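Local coordinates for PEPTIDE N-myristoyltransferase (PDB 1IIC), which catalyses the transfer of myristate from myristoyl-CoA to the N-terminal glycine of peptide and protein substrates, at residues 283-286 and 290-293; 371-376 and 412-417. All blocks are in the same frame, centred on the assembly; numbering follows the deposited sequence.

Contact 1: 283-286 and 290-293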
loop_
_atom_site.group_PDB
_atom_site.type_symbol
_atom_site.label_atom_id
_atom_site.label_comp_id
_atom_site.label_asym_id
_atom_site.label_seq_id
_atom_site.Cartn_x
_atom_site.Cartn_y
_atom_site.Cartn_z
ATOM N N VAL A 283 21.772 -5.062 2.505
ATOM C CA VAL A 283 22.790 -5.914 3.099
ATOM C C VAL A 283 23.917 -5.944 2.074
ATOM O O VAL A 283 23.704 -6.315 0.919
ATOM C CB VAL A 283 22.294 -7.355 3.356
ATOM C CG1 VAL A 283 23.458 -8.217 3.835
ATOM C CG2 VAL A 283 21.187 -7.361 4.411
ATOM N N GLU A 284 25.107 -5.528 2.498
ATOM C CA GLU A 284 26.276 -5.499 1.624
ATOM C C GLU A 284 27.363 -6.484 2.079
ATOM O O GLU A 284 27.777 -6.476 3.236
ATOM C CB GLU A 284 26.847 -4.076 1.582
ATOM C CG GLU A 284 28.147 -3.962 0.823
ATOM C CD GLU A 284 28.647 -2.539 0.727
ATOM O OE1 GLU A 284 28.708 -1.855 1.775
ATOM O OE2 GLU A 284 28.992 -2.114 -0.397
ATOM N N GLN A 285 27.820 -7.328 1.161
ATOM C CA GLN A 285 28.856 -8.312 1.464
ATOM C C GLN A 285 30.255 -7.699 1.337
ATOM O O GLN A 285 30.452 -6.714 0.624
ATOM C CB GLN A 285 28.726 -9.515 0.529
ATOM C CG GLN A 285 27.353 -10.196 0.548
ATOM C CD GLN A 285 26.884 -10.573 1.949
ATOM O OE1 GLN A 285 27.687 -10.905 2.821
ATOM N NE2 GLN A 285 25.572 -10.537 2.162
ATOM N N PRO A 286 31.250 -8.286 2.016
ATOM C CA PRO A 286 32.618 -7.766 1.960
ATOM C C PRO A 286 33.141 -7.387 0.577
ATOM O O PRO A 286 34.029 -6.552 0.477
ATOM C CB PRO A 286 33.430 -8.878 2.615
ATOM C CG PRO A 286 32.477 -9.397 3.653
ATOM C CD PRO A 286 31.191 -9.501 2.856
ATOM N N ILE A 290 25.545 -6.195 -3.080
ATOM C CA ILE A 290 24.311 -6.001 -2.333
ATOM C C ILE A 290 23.430 -7.203 -2.640
ATOM O O ILE A 290 23.006 -7.409 -3.779
ATOM C CB ILE A 290 23.611 -4.698 -2.747
ATOM C CG1 ILE A 290 24.455 -3.509 -2.285
ATOM C CG2 ILE A 290 22.211 -4.633 -2.145
ATOM C CD1 ILE A 290 23.877 -2.179 -2.651
ATOM N N THR A 291 23.172 -7.997 -1.610
ATOM C CA THR A 291 22.385 -9.211 -1.748
ATOM C C THR A 291 20.980 -9.172 -1.138
ATOM O O THR A 291 20.190 -10.075 -1.382
ATOM C CB THR A 291 23.141 -10.390 -1.118
ATOM O OG1 THR A 291 23.424 -10.087 0.255
ATOM C CG2 THR A 291 24.457 -10.642 -1.859
ATOM N N ASP A 292 20.673 -8.144 -0.351
ATOM C CA ASP A 292 19.362 -8.037 0.285
ATOM C C ASP A 292 18.860 -6.602 0.348
ATOM O O ASP A 292 19.636 -5.650 0.342
ATOM C CB ASP A 292 19.395 -8.614 1.711
ATOM C CG ASP A 292 19.854 -10.056 1.746
ATOM O OD1 ASP A 292 21.076 -10.290 1.880
ATOM O OD2 ASP A 292 18.999 -10.955 1.620
ATOM N N PHE A 293 17.548 -6.457 0.423
ATOM C CA PHE A 293 16.930 -5.146 0.465
ATOM C C PHE A 293 15.531 -5.275 1.031
ATOM O O PHE A 293 14.800 -6.189 0.673
ATOM C CB PHE A 293 16.870 -4.564 -0.953
ATOM C CG PHE A 293 15.826 -3.496 -1.140
ATOM C CD1 PHE A 293 14.670 -3.758 -1.872
ATOM C CD2 PHE A 293 15.989 -2.233 -0.585
ATOM C CE1 PHE A 293 13.696 -2.780 -2.046
ATOM C CE2 PHE A 293 15.019 -1.247 -0.753
ATOM C CZ PHE A 293 13.869 -1.522 -1.485
#
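Val283 and Thr291 join their backbones where two antiparallel strands approach a turn: Thr291 N donates to Val283 O at 3.1 Å. Val283 N donates to Asp292 O. The same Val283 O receives a CA-H...O contact from Ile290 CA at 3.3 Å, and Glu284 and Ile290 form a non-hydrogen-bonded pair with both side chains on one face of the sheet. Among side chains, the polar link is a chain of two hydrogen bonds. Gln285 bends at chi2 (-53°), which folds its amide back toward the other strand; NE2 then donates to Thr291 OG1 at 2.9 Å, almost straight (164°) and with the hydroxyl close to the amide plane. Thr291 OG1 in turn donates to Asp292 OD1, reaching the carboxylate from above its plane. Van der Waals contact centres on Val283, which lies side by side with Asp292: Val283 CG2 touches Asp292 CB at 3.5 Å, and Val283 CG1 lies beside the carboxylate oxygen Asp292 OD1. Asp292 is held further by Arg343, a salt bridge at OD1, and by Thr322 at OD2. In the fold this is the turn end of the hairpin 278-284/290-303. Helix 334-357 packs on the face of Val283 and Asp292, helix 236-247 touches Ile290, and strands 228-230 and 311-322 flank the hairpin.

Contact 2: 371-376 and 412-417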
loop_
_atom_site.group_PDB
_atom_site.type_symbol
_atom_site.label_atom_id
_atom_site.label_comp_id
_atom_site.label_asym_id
_atom_site.label_seq_id
_atom_site.Cartn_x
_atom_site.Cartn_y
_atom_site.Cartn_z
ATOM N N ASN A 371 5.577 -13.151 1.399
ATOM C CA ASN A 371 5.330 -12.961 2.828
ATOM C C ASN A 371 4.910 -14.178 3.670
ATOM O O ASN A 371 5.334 -14.301 4.827
ATOM C CB ASN A 371 4.313 -11.815 3.022
ATOM C CG ASN A 371 4.862 -10.461 2.581
ATOM O OD1 ASN A 371 4.271 -9.415 2.860
ATOM N ND2 ASN A 371 5.990 -10.476 1.887
ATOM N N THR A 372 4.089 -15.071 3.121
ATOM C CA THR A 372 3.647 -16.240 3.893
ATOM C C THR A 372 4.778 -17.171 4.335
ATOM O O THR A 372 4.566 -18.052 5.176
ATOM C CB THR A 372 2.590 -17.082 3.132
ATOM O OG1 THR A 372 3.155 -17.582 1.912
ATOM C CG2 THR A 372 1.348 -16.235 2.832
ATOM N N LEU A 373 5.971 -16.997 3.770
ATOM C CA LEU A 373 7.096 -17.836 4.175
ATOM C C LEU A 373 7.567 -17.432 5.566
ATOM O O LEU A 373 8.130 -18.257 6.290
ATOM C CB LEU A 373 8.274 -17.723 3.191
ATOM C CG LEU A 373 8.032 -18.322 1.795
ATOM C CD1 LEU A 373 9.224 -18.080 0.886
ATOM C CD2 LEU A 373 7.749 -19.790 1.929
ATOM N N PHE A 374 7.334 -16.171 5.938
ATOM C CA PHE A 374 7.757 -15.672 7.248
ATOM C C PHE A 374 6.660 -15.188 8.201
ATOM O O PHE A 374 6.855 -15.176 9.410
ATOM C CB PHE A 374 8.790 -14.549 7.074
ATOM C CG PHE A 374 8.263 -13.327 6.361
ATOM C CD1 PHE A 374 7.421 -12.430 7.010
ATOM C CD2 PHE A 374 8.640 -13.059 5.046
ATOM C CE1 PHE A 374 6.965 -11.288 6.367
ATOM C CE2 PHE A 374 8.190 -11.915 4.390
ATOM C CZ PHE A 374 7.349 -11.024 5.054
ATOM N N LEU A 375 5.512 -14.796 7.662
ATOM C CA LEU A 375 4.426 -14.274 8.482
ATOM C C LEU A 375 4.167 -14.991 9.816
ATOM O O LEU A 375 4.289 -14.374 10.875
ATOM C CB LEU A 375 3.141 -14.201 7.643
ATOM C CG LEU A 375 2.603 -12.834 7.154
ATOM C CD1 LEU A 375 3.673 -11.766 7.141
ATOM C CD2 LEU A 375 1.976 -13.006 5.757
ATOM N N ASP A 376 3.820 -16.274 9.784
ATOM C CA ASP A 376 3.541 -17.008 11.029
ATOM C C ASP A 376 4.747 -17.188 11.956
ATOM O O ASP A 376 4.642 -17.011 13.172
ATOM C CB ASP A 376 2.952 -18.389 10.728
ATOM C CG ASP A 376 1.590 -18.315 10.062
ATOM O OD1 ASP A 376 0.722 -17.550 10.546
ATOM O OD2 ASP A 376 1.395 -19.033 9.054
ATOM N N LYS A 412 2.675 -22.595 0.692
ATOM C CA LYS A 412 3.337 -23.299 -0.398
ATOM C C LYS A 412 3.288 -22.601 -1.755
ATOM O O LYS A 412 4.207 -22.756 -2.553
ATOM C CB LYS A 412 2.810 -24.732 -0.515
ATOM C CG LYS A 412 1.472 -24.895 -1.188
ATOM C CD LYS A 412 0.972 -26.331 -1.082
ATOM C CE LYS A 412 0.630 -26.700 0.356
ATOM N NZ LYS A 412 -0.088 -28.019 0.416
ATOM N N ARG A 413 2.232 -21.843 -2.022
ATOM C CA ARG A 413 2.127 -21.106 -3.279
ATOM C C ARG A 413 2.467 -19.631 -3.034
ATOM O O ARG A 413 2.898 -18.916 -3.934
ATOM C CB ARG A 413 0.708 -21.200 -3.835
ATOM C CG ARG A 413 0.294 -22.565 -4.290
ATOM C CD ARG A 413 -1.201 -22.563 -4.533
ATOM N NE ARG A 413 -1.696 -23.897 -4.857
ATOM C CZ ARG A 413 -2.940 -24.312 -4.625
ATOM N NH1 ARG A 413 -3.826 -23.495 -4.063
ATOM N NH2 ARG A 413 -3.296 -25.549 -4.951
ATOM N N ARG A 414 2.276 -19.189 -1.797
ATOM C CA ARG A 414 2.531 -17.797 -1.443
ATOM C C ARG A 414 1.676 -16.892 -2.340
ATOM O O ARG A 414 0.501 -17.190 -2.577
ATOM C CB ARG A 414 4.029 -17.475 -1.577
ATOM C CG ARG A 414 4.893 -18.240 -0.557
ATOM C CD ARG A 414 5.794 -19.280 -1.230
ATOM N NE ARG A 414 6.901 -18.625 -1.920
ATOM C CZ ARG A 414 7.891 -19.267 -2.539
ATOM N NH1 ARG A 414 7.906 -20.596 -2.559
ATOM N NH2 ARG A 414 8.877 -18.579 -3.115
ATOM N N SER A 415 2.246 -15.813 -2.863
ATOM C CA SER A 415 1.451 -14.918 -3.695
ATOM C C SER A 415 2.160 -14.425 -4.927
ATOM O O SER A 415 3.386 -14.343 -4.972
ATOM C CB SER A 415 0.978 -13.701 -2.888
ATOM O OG SER A 415 0.285 -12.773 -3.721
ATOM N N ASN A 416 1.364 -14.085 -5.928
ATOM C CA ASN A 416 1.888 -13.578 -7.175
ATOM C C ASN A 416 1.615 -12.105 -7.285
ATOM O O ASN A 416 1.854 -11.502 -8.332
ATOM C CB ASN A 416 1.286 -14.341 -8.349
ATOM C CG ASN A 416 2.130 -15.517 -8.734
ATOM O OD1 ASN A 416 1.653 -16.474 -9.338
ATOM N ND2 ASN A 416 3.407 -15.451 -8.379
ATOM N N VAL A 417 1.108 -11.532 -6.193
ATOM C CA VAL A 417 0.852 -10.099 -6.126
ATOM C C VAL A 417 2.179 -9.501 -5.654
ATOM O O VAL A 417 2.598 -9.735 -4.515
ATOM C CB VAL A 417 -0.250 -9.746 -5.090
ATOM C CG1 VAL A 417 -0.392 -8.236 -4.985
ATOM C CG2 VAL A 417 -1.585 -10.378 -5.496
#
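Leu373 and Thr372 receive the bent side chain of Arg414, with no hydrogen bond between the two segments. Leu373 CD1 lies over one face of the guanidinium, 3.7 Å from Arg414 NE and offset toward the rim, while Leu373 CD2 meets Arg414 CD, also at 3.7 Å. Thr372 approaches the aliphatic root of the arginine, its OG1 3.1 Å from Arg414 CG. Turns at chi2 (112°) and chi3 (74°) fold the Arg414 chain across Leu373. One shell out, Arg414 NE forms a salt bridge with Asp370, and Thr372 OG1 hydrogen-bonds Asp410 O, so each segment is bonded to a residue just ahead of the other. An alanine in place of Arg414 would probably leave Asp370 without this charged mate and open a gap beside Leu373. The first segment is curled by Asn371 O, which accepts from both Phe374 N and Leu375 N. Beyond Arg414 the second segment makes an ST turn, Val417 N donating to Ser415 OG at 2.9 Å. Leu373 and Arg414 both rest on Leu340 of helix 334-357. The contact thus joins two loops of the C-terminal half of the N-myristoyltransferase fold through the buried Arg414, packed on Leu373.

Contact 1 is partly buried, its centre about 25 Å from the centre of the chain, whereas contact 2 is buried, its centre about 17 Å from that point. Their centres are 23 Å apart and they do not touch, yet both lie against helix 334-357: contact 1 through Arg343 and Leu347, contact 2 through Thr337 and Leu340. The first joins neighbouring strands of one hairpin by backbone hydrogen bonds and a chain of side-chain hydrogen bonds; the second brings together loops separated by 35 residues, by van der Waals contact alone, with the main polar partners of Thr372 and Arg414, Asp410 and Asp370, lying outside the two segments. Each also has a charged partner beyond its segments, Arg343 for Asp292 and Asp370 for Arg414.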